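PDB 6IF3: Arf-GAP with coiled-coil, ANK repeat and PH domain-containing protein 2 from Homo sapiens, which activates GTP hydrolysis by the small GTPase ARF6 and, through the ankyrin repeats carried by this chain, interacts with RAB35. Local coordinates for residues E110-P114 / L115-V119. Sequence-based numbering, arbitrary orientation.
Sequences EGKDP and LSIAV
CG of Asp113 and OG of Ser116 both sit between the backbone N and the carbonyl carbon of their own residue (chi1 64° and 72°), and this turns each side chain back onto the other's main chain. Asp113 is the N-cap of helix 114-120 in the third ankyrin repeat: its OD1 accepts from Ser116 N at 2.8 Å, met nearly head-on along the C-O axis. In return, the short Ser116 hydroxyl reaches back, OG donating to Asp113 O at 2.9 Å with a C=O...OG angle of 133°, tilted a little from the carbonyl plane. Asp113 O also receives Ile117 N at 3.2 Å, almost in line with the C=O, and therefore serves two donors. Pro114 suits the first turn because its missing N-H costs no helical bond there, while Pro114 O takes Ala118 N at 2.9 Å. Branched Ile117 spreads carbon over the flank, its CG1 4.2 Å from Lys112 CB, and with Pro114 packs on helix 81-88, whereas Leu115 and small Ala118 meet helix 124-141. A short carboxylate is well suited to an N-cap, since it satisfies an amide that the helix cannot; its negative charge probably also interacts favourably with the helix dipole, with OD2 paired weakly to Arg134.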
loop_
_atom_site.group_PDB
_atom_site.type_symbol
_atom_site.label_atom_id
_atom_site.label_comp_id
_atom_site.label_asym_id
_atom_site.label_seq_id
_atom_site.Cartn_x
_atom_site.Cartn_y
_atom_site.Cartn_z
ATOM N N GLU A 110 -0.004 15.667 -18.600
ATOM C CA GLU A 110 1.439 15.506 -18.485
ATOM C C GLU A 110 1.850 14.050 -18.276
ATOM O O GLU A 110 3.041 13.750 -18.177
ATOM C CB GLU A 110 1.971 16.352 -17.338
ATOM C CG GLU A 110 1.941 17.802 -17.634
ATOM C CD GLU A 110 2.751 18.581 -16.641
ATOM O OE1 GLU A 110 2.929 18.080 -15.509
ATOM O OE2 GLU A 110 3.249 19.673 -17.007
ATOM N N GLY A 111 0.868 13.159 -18.195
ATOM C CA GLY A 111 1.139 11.738 -18.070
ATOM C C GLY A 111 1.255 11.206 -16.647
ATOM O O GLY A 111 1.692 10.065 -16.445
ATOM N N LYS A 112 0.897 12.012 -15.656
ATOM C CA LYS A 112 1.053 11.585 -14.256
ATOM C C LYS A 112 -0.227 10.993 -13.663
ATOM O O LYS A 112 -1.319 11.535 -13.848
ATOM C CB LYS A 112 1.506 12.764 -13.387
ATOM C CG LYS A 112 2.796 13.418 -13.843
ATOM C CD LYS A 112 3.232 14.540 -12.909
ATOM C CE LYS A 112 4.578 15.115 -13.336
ATOM N NZ LYS A 112 5.138 16.131 -12.392
ATOM N N ASP A 113 -0.095 9.874 -12.941
ATOM C CA ASP A 113 -1.219 9.354 -12.170
ATOM C C ASP A 113 -1.042 9.662 -10.683
ATOM O O ASP A 113 0.039 10.086 -10.255
ATOM C CB ASP A 113 -1.448 7.823 -12.431
ATOM C CG ASP A 113 -0.328 6.929 -11.985
ATOM O OD1 ASP A 113 0.571 7.312 -11.213
ATOM O OD2 ASP A 113 -0.380 5.760 -12.441
ATOM N N PRO A 114 -2.109 9.455 -9.894
ATOM C CA PRO A 114 -2.020 9.801 -8.481
ATOM C C PRO A 114 -0.926 9.061 -7.757
ATOM O O PRO A 114 -0.253 9.669 -6.927
ATOM C CB PRO A 114 -3.386 9.404 -7.951
ATOM C CG PRO A 114 -4.299 9.762 -9.080
ATOM C CD PRO A 114 -3.515 9.295 -10.314
ATOM N N LEU A 115 -0.720 7.797 -8.092
ATOM C CA LEU A 115 0.340 7.044 -7.403
ATOM C C LEU A 115 1.725 7.655 -7.686
ATOM O O LEU A 115 2.521 7.799 -6.751
ATOM C CB LEU A 115 0.358 5.559 -7.817
ATOM C CG LEU A 115 1.443 4.709 -7.127
ATOM C CD1 LEU A 115 1.248 4.663 -5.603
ATOM C CD2 LEU A 115 1.479 3.295 -7.753
ATOM N N SER A 116 2.006 8.034 -8.927
ATOM C CA SER A 116 3.338 8.582 -9.239
ATOM C C SER A 116 3.544 9.871 -8.439
ATOM O O SER A 116 4.630 10.144 -7.955
ATOM C CB SER A 116 3.514 8.814 -10.740
ATOM O OG SER A 116 2.749 9.913 -11.211
ATOM N N ILE A 117 2.493 10.661 -8.312
ATOM C CA ILE A 117 2.550 11.926 -7.574
ATOM C C ILE A 117 2.831 11.660 -6.090
ATOM O O ILE A 117 3.753 12.252 -5.510
ATOM C CB ILE A 117 1.244 12.701 -7.784
ATOM C CG1 ILE A 117 1.163 13.102 -9.251
ATOM C CG2 ILE A 117 1.163 13.926 -6.861
ATOM C CD1 ILE A 117 -0.175 13.670 -9.638
ATOM N N ALA A 118 2.050 10.767 -5.496
ATOM C CA ALA A 118 2.247 10.386 -4.084
ATOM C C ALA A 118 3.614 9.787 -3.783
ATOM O O ALA A 118 4.184 10.068 -2.730
ATOM C CB ALA A 118 1.114 9.422 -3.670
ATOM N N VAL A 119 4.147 8.986 -4.700
ATOM C CA VAL A 119 5.458 8.396 -4.513
ATOM C C VAL A 119 6.513 9.496 -4.580
ATOM O O VAL A 119 7.457 9.514 -3.775
ATOM C CB VAL A 119 5.750 7.295 -5.570
ATOM C CG1 VAL A 119 7.210 6.929 -5.578
ATOM C CG2 VAL A 119 4.941 6.055 -5.281
#